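Local coordinates for dihydroorotase (Campylobacter jejuni subsp. jejuni, PDB 3PNU), which probably catalyses the reversible, zinc-dependent cyclization of N-carbamoyl-L-aspartate to (S)-dihydroorotate, the third step of de novo pyrimidine synthesis, at residues His36-Asp39 with Asn40-Glu44; Pro61-Ile64 with Pro65-Asn69; Asp220-Gly223 with Gly224-Pro228; Gln343-Pro346 with Tyr347-Glu351. All blocks are in the same frame, centred on the assembly; numbering follows the deposited sequence.

Interaction 1: residues His36-Asp39 with Asn40-Glu44; sequences HLRD and NQMLE. With ZN (zinc ion), chain D.
L43 N donates to D39 O across the first turn of helix 40-51. The bond is 3.1 Å long and nearly straight at the hydrogen, 170°. The donor sits well above the carbonyl plane of D39. A second, weak bond runs from N40 N to D39 OD1. CG of D39 is anti to its own backbone N (chi1 -154°), which swings the carboxylate round to this amide. There it stacks on the N40 side-chain amide, the two planes 21° apart. OD2, the other oxygen, forms a salt bridge with R79. L43 CA also makes a CA-H...O contact of 3.3 Å with L37 O.

The apolar contacts join L37 and R38 to L43 and M42. L43 CD1 reaches L37 CB at 3.4 Å, and the two leucines pass at a slant. The first carbons of R38 and M42 lie alongside, with R38 CB 3.5 Å from M42 CG. Y76 of helix 70-84 packs on L37, D39 and L43.

The metal lies at the other end of the segment. H36 NE2 binds a zinc ion at 2.2 Å, with H34, D261, the carboxylated K116 and a water. H36, L37 and R38 are predicted to bind substrate. The stretch thus links a metal ligand directly to a helix start, where the D39 carboxylate is shared between a backbone amide and an arginine and probably keeps its negative charge.

Interaction 2: residues Pro61-Ile64 with Pro65-Asn69; sequences PNLI and PPLCN
P61 and L67 face each other across a proline-rich loop between strand 56-59 and helix 70-84, one of the beta-alpha connections of the TIM barrel. An inverse gamma turn centred on N62 lies early in the loop, and in it L63 N donates to P61 O at 2.7 Å. P61 O takes this gamma-turn bond and, weakly, one from L67 N at 3.4 Å. The peptide between I64 and P65 is cis and helps fold the chain back.

L63 and L67 carry the side-chain contact. They cross at an angle, and L63 CD1 does the touching. It rests against the branched end of L67, nearest CD2 at 3.6 Å. In L63, CG stands beside the backbone N and anti to the carbonyl carbon (chi1 -65°), and the chain beyond is extended, which carries CD1 across to the other leucine. P61 also meets L67, CB to CB at 3.9 Å. Y76 of helix 70-84 packs on both leucines, and L73 adds to the cover of L67.

N62 turns away from this apolar group. It is a predicted substrate-binding residue, and its ND2 donates to T124 O. At the far end N69 occupies the N-cap position of helix 70-84, where its OD1 accepts a hydrogen bond from D72 N.

Interaction 3: residues Asp220-Gly223 with Gly224-Pro228; sequences DVIG and GKMNP
V221 O accepts a hydrogen bond from N227 N as the chain leaves helix 218-223 and folds back beside it. The bond is 3.0 Å long with an angle of 167° at the hydrogen, and the donor is tilted 24° from the carbonyl plane. M226 CA adds a CA-H...O contact of 3.5 Å to the same oxygen. The helix has a wider pi-type turn at 220-223. Beyond it the G223-G224 pair reverses the chain. A water sits inside the bend. It accepts from G224 N at 2.8 Å and has a longer, weak link to D220 O, so it bridges the helix to the start of the returning segment. Its approach to K225 O is doubtfully short.

The side chains meet lightly. I222 and M226 extend alongside each other, and their nearest atoms are I222 CG2 and M226 CG, 4.2 Å apart. The chi1 of M226 (-155°) and its extended chain set it beside I222 and on toward M226 of the second subunit. The D220 carboxylate turns back along the helix, where OD2 accepts from T217 N.

The bend belongs to the dimer interface. K233 of the second subunit donates to G223 O and G224 O, and R165 of that subunit also donates to G223 O. The two copies of M226 pack on each other, and I222 packs on F231 of the second subunit. Within its own chain the bend follows helix 218-223 and leads into the loop before helix 239-250, with L230 against D220 and V221.

Interaction 4: residues Gln343-Pro346 with Tyr347-Glu351; sequences QVVP and YMAGE
P346 and A349 are brought together by the torsions of the type II turn between them. Y347 has a psi of 152°, and M348 follows with a positive phi of 60°. This turns A349 N back to P346 O, where it makes a weak, bent hydrogen bond of 3.3 Å.

The methyl group of A349 does most of the side-chain work. Its CB lies 3.2 Å from P346 O and 3.9 Å from P346 CG, over one face of the proline ring toward the CG and CD side. V345 reaches the same methyl group with one branch, CG1 to A349 CB at 4.1 Å. The Y347 side chain leaves the turn and packs on V279.

A second type II turn, M348 to E351, follows at once. G350 sits in it with positive phi. The two turns carry the chain from the weakly bonded strand 343-344, which lies antiparallel to strand 337-338, to strand 352-357 of the four-stranded antiparallel sheet. Backbone bonds hold the path to its neighbours: Y347 is backbone hydrogen-bonded to F280, and both G350 and E351 to V333, just after strand 331-332. V345 packs on H229.

How the interactions relate
The four contacts follow one another along the chain in numerical order. Interactions 1 and 2, with centres 13 Å apart, sit in successive loops after strands 31-35 and 56-59. They touch through R38 and L63 and through a weak hydrogen bond between H36 ND1 and N62 OD1. Y76 of helix 70-84 packs against both. Interaction 4 lies about 17 Å from interaction 1, centre to centre, and meets it where M42 SD touches V344 CG2. Interaction 3 touches none of the others; its nearest atoms to interaction 4 are about 8 Å away. Thus interaction 1 supplies a zinc ligand and interaction 2 a predicted substrate residue beside it, while interaction 3 faces the second subunit.

Interaction 1: residues His36-Asp39 with Asn40-Glu44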
loop_
_atom_site.group_PDB
_atom_site.type_symbol
_atom_site.label_atom_id
_atom_site.label_comp_id
_atom_site.label_asym_id
_atom_site.label_seq_id
_atom_site.Cartn_x
_atom_site.Cartn_y
_atom_site.Cartn_z
ATOM N N HIS A 36 19.365 -12.110 -1.159
ATOM C CA HIS A 36 18.824 -13.134 -0.236
ATOM C C HIS A 36 18.743 -14.473 -0.962
ATOM O O HIS A 36 18.060 -14.587 -1.978
ATOM C CB HIS A 36 17.436 -12.737 0.266
ATOM C CG HIS A 36 17.447 -11.532 1.138
ATOM N ND1 HIS A 36 17.728 -11.594 2.490
ATOM C CD2 HIS A 36 17.232 -10.232 0.854
ATOM C CE1 HIS A 36 17.686 -10.374 2.994
ATOM N NE2 HIS A 36 17.387 -9.533 2.023
ATOM N N LEU A 37 19.450 -15.474 -0.445
ATOM C CA LEU A 37 19.481 -16.820 -1.048
ATOM C C LEU A 37 18.759 -17.873 -0.201
ATOM O O LEU A 37 18.707 -19.053 -0.564
ATOM C CB LEU A 37 20.932 -17.280 -1.236
ATOM C CG LEU A 37 21.786 -16.591 -2.291
ATOM C CD1 LEU A 37 23.218 -17.171 -2.267
ATOM C CD2 LEU A 37 21.149 -16.738 -3.656
ATOM N N ARG A 38 18.225 -17.451 0.939
ATOM C CA ARG A 38 17.491 -18.352 1.824
ATOM C C ARG A 38 18.355 -19.550 2.248
ATOM O O ARG A 38 19.526 -19.371 2.605
ATOM C CB ARG A 38 16.193 -18.810 1.154
ATOM C CG ARG A 38 15.293 -17.676 0.688
ATOM C CD ARG A 38 14.986 -16.668 1.816
ATOM N NE ARG A 38 14.065 -15.643 1.339
ATOM C CZ ARG A 38 13.802 -14.507 1.976
ATOM N NH1 ARG A 38 14.407 -14.219 3.120
ATOM N NH2 ARG A 38 12.939 -13.646 1.447
ATOM N N ASP A 39 17.802 -20.765 2.223
ATOM C CA ASP A 39 18.586 -21.919 2.644
ATOM C C ASP A 39 17.957 -23.233 2.215
ATOM O O ASP A 39 16.912 -23.257 1.572
ATOM C CB ASP A 39 18.715 -21.907 4.171
ATOM C CG ASP A 39 19.958 -22.614 4.650
ATOM O OD1 ASP A 39 20.669 -23.169 3.792
ATOM O OD2 ASP A 39 20.243 -22.590 5.873
ATOM N N ASN A 40 18.633 -24.324 2.564
ATOM C CA ASN A 40 18.140 -25.662 2.324
ATOM C C ASN A 40 17.687 -25.805 0.884
ATOM O O ASN A 40 18.425 -25.435 -0.027
ATOM C CB ASN A 40 17.009 -25.962 3.308
ATOM C CG ASN A 40 17.395 -25.663 4.744
ATOM O OD1 ASN A 40 18.559 -25.789 5.137
ATOM N ND2 ASN A 40 16.412 -25.265 5.541
ATOM N N GLN A 41 16.469 -26.295 0.671
ATOM C CA GLN A 41 15.972 -26.535 -0.681
ATOM C C GLN A 41 15.751 -25.271 -1.514
ATOM O O GLN A 41 15.968 -25.278 -2.728
ATOM C CB GLN A 41 14.713 -27.421 -0.636
ATOM C CG GLN A 41 15.010 -28.894 -0.223
ATOM C CD GLN A 41 15.435 -29.085 1.236
ATOM O OE1 GLN A 41 14.835 -28.522 2.150
ATOM N NE2 GLN A 41 16.454 -29.917 1.455
ATOM N N MET A 42 15.329 -24.190 -0.867
ATOM C CA MET A 42 15.099 -22.923 -1.571
ATOM C C MET A 42 16.414 -22.409 -2.195
ATOM O O MET A 42 16.456 -21.959 -3.348
ATOM C CB MET A 42 14.505 -21.870 -0.608
ATOM C CG MET A 42 14.248 -20.498 -1.268
ATOM S SD MET A 42 13.044 -20.508 -2.608
ATOM C CE MET A 42 11.537 -20.796 -1.656
ATOM N N LEU A 43 17.479 -22.481 -1.410
ATOM C CA LEU A 43 18.788 -22.075 -1.875
ATOM C C LEU A 43 19.164 -22.807 -3.163
ATOM O O LEU A 43 19.564 -22.170 -4.133
ATOM C CB LEU A 43 19.821 -22.330 -0.789
ATOM C CG LEU A 43 21.268 -22.038 -1.153
ATOM C CD1 LEU A 43 21.436 -20.638 -1.739
ATOM C CD2 LEU A 43 22.125 -22.227 0.085
ATOM N N GLU A 44 19.006 -24.133 -3.173
ATOM C CA GLU A 44 19.340 -24.962 -4.351
ATOM C C GLU A 44 18.584 -24.541 -5.612
ATOM O O GLU A 44 19.057 -24.752 -6.734
ATOM C CB GLU A 44 19.070 -26.454 -4.066
ATOM C CG GLU A 44 19.922 -27.047 -2.931
ATOM C CD GLU A 44 19.425 -28.413 -2.443
ATOM O OE1 GLU A 44 18.562 -29.030 -3.121
ATOM O OE2 GLU A 44 19.901 -28.861 -1.367
HETATM ZN ZN ZN D . 17.385 -7.312 2.082
HETATM O O HOH W 1 15.576 -5.737 2.305
#

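Interaction 2: residues Pro61-Ile64 with Pro65-Asn69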
loop_
_atom_site.group_PDB
_atom_site.type_symbol
_atom_site.label_atom_id
_atom_site.label_comp_id
_atom_site.label_asym_id
_atom_site.label_seq_id
_atom_site.Cartn_x
_atom_site.Cartn_y
_atom_site.Cartn_z
ATOM N N PRO A 61 22.308 -12.261 5.935
ATOM C CA PRO A 61 22.261 -13.304 6.920
ATOM C C PRO A 61 20.934 -13.477 7.646
ATOM O O PRO A 61 20.917 -14.096 8.722
ATOM C CB PRO A 61 23.285 -12.800 7.939
ATOM C CG PRO A 61 23.068 -11.297 7.941
ATOM C CD PRO A 61 22.468 -10.950 6.591
ATOM N N ASN A 62 19.842 -12.946 7.097
ATOM C CA ASN A 62 18.546 -13.033 7.787
ATOM C C ASN A 62 17.914 -14.420 7.670
ATOM O O ASN A 62 16.855 -14.596 7.066
ATOM C CB ASN A 62 17.581 -11.923 7.313
ATOM C CG ASN A 62 17.232 -12.038 5.857
ATOM O OD1 ASN A 62 18.033 -12.499 5.059
ATOM N ND2 ASN A 62 16.021 -11.612 5.495
ATOM N N LEU A 63 18.603 -15.404 8.239
ATOM C CA LEU A 63 18.125 -16.779 8.266
ATOM C C LEU A 63 17.489 -17.038 9.624
ATOM O O LEU A 63 17.607 -16.219 10.542
ATOM C CB LEU A 63 19.282 -17.773 8.060
ATOM C CG LEU A 63 20.015 -17.767 6.725
ATOM C CD1 LEU A 63 21.160 -18.762 6.779
ATOM C CD2 LEU A 63 19.063 -18.084 5.576
ATOM N N ILE A 64 16.830 -18.188 9.746
ATOM C CA ILE A 64 16.180 -18.587 10.985
ATOM C C ILE A 64 16.896 -19.822 11.511
ATOM O O ILE A 64 16.741 -20.911 10.963
ATOM C CB ILE A 64 14.723 -18.961 10.750
ATOM C CG1 ILE A 64 14.021 -17.895 9.895
ATOM C CG2 ILE A 64 14.021 -19.172 12.091
ATOM C CD1 ILE A 64 12.645 -18.310 9.423
ATOM N N PRO A 65 17.719 -19.660 12.550
ATOM C CA PRO A 65 18.037 -18.414 13.244
ATOM C C PRO A 65 19.057 -17.612 12.443
ATOM O O PRO A 65 19.670 -18.145 11.517
ATOM C CB PRO A 65 18.638 -18.891 14.566
ATOM C CG PRO A 65 19.273 -20.209 14.241
ATOM C CD PRO A 65 18.543 -20.779 13.024
ATOM N N PRO A 66 19.242 -16.335 12.789
ATOM C CA PRO A 66 20.177 -15.532 12.009
ATOM C C PRO A 66 21.648 -15.866 12.259
ATOM O O PRO A 66 22.049 -16.146 13.390
ATOM C CB PRO A 66 19.854 -14.088 12.443
ATOM C CG PRO A 66 18.607 -14.194 13.326
ATOM C CD PRO A 66 18.637 -15.562 13.882
ATOM N N LEU A 67 22.436 -15.809 11.192
ATOM C CA LEU A 67 23.853 -16.106 11.262
ATOM C C LEU A 67 24.555 -15.165 12.225
ATOM O O LEU A 67 24.723 -13.985 11.925
ATOM C CB LEU A 67 24.479 -16.009 9.869
ATOM C CG LEU A 67 23.801 -16.892 8.816
ATOM C CD1 LEU A 67 24.506 -16.740 7.498
ATOM C CD2 LEU A 67 23.779 -18.352 9.258
ATOM N N CYS A 68 24.963 -15.692 13.385
ATOM C CA CYS A 68 25.646 -14.897 14.413
ATOM C C CYS A 68 26.966 -15.507 14.906
ATOM O O CYS A 68 27.491 -15.086 15.941
ATOM C CB CYS A 68 24.706 -14.629 15.599
ATOM S SG CYS A 68 23.263 -13.551 15.217
ATOM N N ASN A 69 27.504 -16.491 14.182
ATOM C CA ASN A 69 28.806 -17.083 14.536
ATOM C C ASN A 69 29.483 -17.674 13.302
ATOM O O ASN A 69 28.815 -18.039 12.335
ATOM C CB ASN A 69 28.688 -18.100 15.685
ATOM C CG ASN A 69 27.915 -19.342 15.299
ATOM O OD1 ASN A 69 28.247 -20.026 14.326
ATOM N ND2 ASN A 69 26.890 -19.659 16.080
#

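Interaction 3: residues Asp220-Gly223 with Gly224-Pro228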
loop_
_atom_site.group_PDB
_atom_site.type_symbol
_atom_site.label_atom_id
_atom_site.label_comp_id
_atom_site.label_asym_id
_atom_site.label_seq_id
_atom_site.Cartn_x
_atom_site.Cartn_y
_atom_site.Cartn_z
ATOM N N ASP A 220 2.114 1.969 -8.411
ATOM C CA ASP A 220 2.163 0.649 -9.039
ATOM C C ASP A 220 1.751 -0.404 -8.065
ATOM O O ASP A 220 1.208 -1.432 -8.456
ATOM C CB ASP A 220 3.579 0.345 -9.542
ATOM C CG ASP A 220 4.032 1.323 -10.598
ATOM O OD1 ASP A 220 3.321 1.459 -11.606
ATOM O OD2 ASP A 220 5.094 1.955 -10.435
ATOM N N VAL A 221 2.002 -0.155 -6.784
ATOM C CA VAL A 221 1.667 -1.113 -5.757
ATOM C C VAL A 221 0.209 -1.016 -5.309
ATOM O O VAL A 221 -0.425 -2.041 -5.081
ATOM C CB VAL A 221 2.579 -0.951 -4.505
ATOM C CG1 VAL A 221 2.274 -2.041 -3.475
ATOM C CG2 VAL A 221 4.038 -1.011 -4.883
ATOM N N ILE A 222 -0.325 0.194 -5.148
ATOM C CA ILE A 222 -1.710 0.341 -4.682
ATOM C C ILE A 222 -2.535 1.428 -5.354
ATOM O O ILE A 222 -3.616 1.715 -4.903
ATOM C CB ILE A 222 -1.808 0.581 -3.143
ATOM C CG1 ILE A 222 -1.050 1.841 -2.734
ATOM C CG2 ILE A 222 -1.328 -0.623 -2.354
ATOM C CD1 ILE A 222 -1.141 2.149 -1.287
ATOM N N GLY A 223 -2.047 2.015 -6.436
ATOM C CA GLY A 223 -2.787 3.070 -7.130
ATOM C C GLY A 223 -4.015 2.547 -7.848
ATOM O O GLY A 223 -5.061 3.182 -7.828
ATOM N N GLY A 224 -3.881 1.404 -8.510
ATOM C CA GLY A 224 -5.003 0.778 -9.221
ATOM C C GLY A 224 -5.423 -0.428 -8.422
ATOM O O GLY A 224 -6.105 -0.301 -7.415
ATOM N N LYS A 225 -5.004 -1.607 -8.860
ATOM C CA LYS A 225 -5.297 -2.826 -8.114
ATOM C C LYS A 225 -4.106 -3.124 -7.229
ATOM O O LYS A 225 -2.983 -2.757 -7.536
ATOM C CB LYS A 225 -5.578 -4.013 -9.041
ATOM C CG LYS A 225 -6.836 -3.853 -9.888
ATOM C CD LYS A 225 -7.248 -5.175 -10.589
ATOM C CE LYS A 225 -8.634 -5.033 -11.260
ATOM N NZ LYS A 225 -9.180 -6.320 -11.806
ATOM N N MET A 226 -4.348 -3.792 -6.123
ATOM C CA MET A 226 -3.276 -4.098 -5.212
ATOM C C MET A 226 -2.379 -5.097 -5.932
ATOM O O MET A 226 -2.868 -6.136 -6.369
ATOM C CB MET A 226 -3.831 -4.692 -3.922
ATOM C CG MET A 226 -2.913 -4.473 -2.774
ATOM S SD MET A 226 -3.561 -5.063 -1.224
ATOM C CE MET A 226 -2.723 -3.909 -0.136
ATOM N N ASN A 227 -1.085 -4.790 -6.068
ATOM C CA ASN A 227 -0.165 -5.693 -6.765
ATOM C C ASN A 227 0.889 -6.247 -5.826
ATOM O O ASN A 227 1.991 -5.737 -5.765
ATOM C CB ASN A 227 0.492 -4.998 -7.952
ATOM C CG ASN A 227 1.322 -5.957 -8.812
ATOM O OD1 ASN A 227 1.602 -7.103 -8.420
ATOM N ND2 ASN A 227 1.719 -5.485 -9.990
ATOM N N PRO A 228 0.559 -7.328 -5.117
ATOM C CA PRO A 228 1.473 -7.942 -4.141
ATOM C C PRO A 228 2.851 -8.335 -4.654
ATOM O O PRO A 228 3.794 -8.414 -3.863
ATOM C CB PRO A 228 0.705 -9.179 -3.649
ATOM C CG PRO A 228 -0.265 -9.483 -4.727
ATOM C CD PRO A 228 -0.647 -8.148 -5.330
HETATM O O HOH W 2 -2.056 -0.745 -8.575
#

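Interaction 4: residues Gln343-Pro346 with Tyr347-Glu351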
loop_
_atom_site.group_PDB
_atom_site.type_symbol
_atom_site.label_atom_id
_atom_site.label_comp_id
_atom_site.label_asym_id
_atom_site.label_seq_id
_atom_site.Cartn_x
_atom_site.Cartn_y
_atom_site.Cartn_z
ATOM N N GLN A 343 8.352 -23.350 -5.324
ATOM C CA GLN A 343 7.965 -22.709 -6.577
ATOM C C GLN A 343 7.879 -21.218 -6.276
ATOM O O GLN A 343 7.172 -20.800 -5.361
ATOM C CB GLN A 343 6.662 -23.286 -7.125
ATOM C CG GLN A 343 5.512 -23.302 -6.136
ATOM C CD GLN A 343 4.333 -24.144 -6.616
ATOM O OE1 GLN A 343 4.433 -24.864 -7.610
ATOM N NE2 GLN A 343 3.216 -24.064 -5.898
ATOM N N VAL A 344 8.621 -20.428 -7.042
ATOM C CA VAL A 344 8.722 -18.995 -6.816
ATOM C C VAL A 344 8.303 -18.206 -8.033
ATOM O O VAL A 344 8.605 -18.592 -9.154
ATOM C CB VAL A 344 10.180 -18.626 -6.480
ATOM C CG1 VAL A 344 10.330 -17.134 -6.321
ATOM C CG2 VAL A 344 10.643 -19.365 -5.202
ATOM N N VAL A 345 7.604 -17.094 -7.795
ATOM C CA VAL A 345 7.156 -16.215 -8.859
ATOM C C VAL A 345 8.219 -15.145 -9.026
ATOM O O VAL A 345 8.551 -14.435 -8.082
ATOM C CB VAL A 345 5.807 -15.523 -8.537
ATOM C CG1 VAL A 345 5.350 -14.690 -9.738
ATOM C CG2 VAL A 345 4.724 -16.553 -8.148
ATOM N N PRO A 346 8.757 -15.016 -10.235
ATOM C CA PRO A 346 9.787 -14.022 -10.477
ATOM C C PRO A 346 9.215 -12.670 -10.803
ATOM O O PRO A 346 8.043 -12.566 -11.125
ATOM C CB PRO A 346 10.485 -14.561 -11.721
ATOM C CG PRO A 346 9.373 -15.148 -12.499
ATOM C CD PRO A 346 8.434 -15.767 -11.459
ATOM N N TYR A 347 10.076 -11.654 -10.718
ATOM C CA TYR A 347 9.745 -10.283 -11.041
ATOM C C TYR A 347 9.595 -10.219 -12.542
ATOM O O TYR A 347 10.219 -11.008 -13.259
ATOM C CB TYR A 347 10.872 -9.352 -10.560
ATOM C CG TYR A 347 10.699 -7.883 -10.923
ATOM C CD1 TYR A 347 9.629 -7.149 -10.434
ATOM C CD2 TYR A 347 11.619 -7.223 -11.721
ATOM C CE1 TYR A 347 9.464 -5.806 -10.757
ATOM C CE2 TYR A 347 11.460 -5.862 -12.040
ATOM C CZ TYR A 347 10.373 -5.170 -11.539
ATOM O OH TYR A 347 10.173 -3.843 -11.836
ATOM N N MET A 348 8.770 -9.300 -13.033
ATOM C CA MET A 348 8.545 -9.179 -14.469
ATOM C C MET A 348 7.967 -10.494 -15.053
ATOM O O MET A 348 7.969 -10.692 -16.262
ATOM C CB MET A 348 9.860 -8.821 -15.159
ATOM C CG MET A 348 10.341 -7.390 -14.941
ATOM S SD MET A 348 9.596 -6.222 -16.089
ATOM C CE MET A 348 10.314 -4.659 -15.558
ATOM N N ALA A 349 7.480 -11.390 -14.188
ATOM C CA ALA A 349 6.898 -12.662 -14.623
ATOM C C ALA A 349 6.005 -12.452 -15.851
ATOM O O ALA A 349 5.283 -11.457 -15.935
ATOM C CB ALA A 349 6.099 -13.285 -13.498
ATOM N N GLY A 350 6.079 -13.371 -16.812
ATOM C CA GLY A 350 5.278 -13.288 -18.048
ATOM C C GLY A 350 5.548 -12.103 -18.966
ATOM O O GLY A 350 4.870 -11.923 -19.975
ATOM N N GLU A 351 6.538 -11.290 -18.626
ATOM C CA GLU A 351 6.881 -10.119 -19.427
ATOM C C GLU A 351 7.865 -10.464 -20.554
ATOM O O GLU A 351 8.594 -11.469 -20.477
ATOM C CB GLU A 351 7.475 -9.030 -18.523
ATOM C CG GLU A 351 6.467 -8.358 -17.599
ATOM C CD GLU A 351 5.543 -7.393 -18.348
ATOM O OE1 GLU A 351 6.057 -6.538 -19.106
ATOM O OE2 GLU A 351 4.308 -7.468 -18.158
#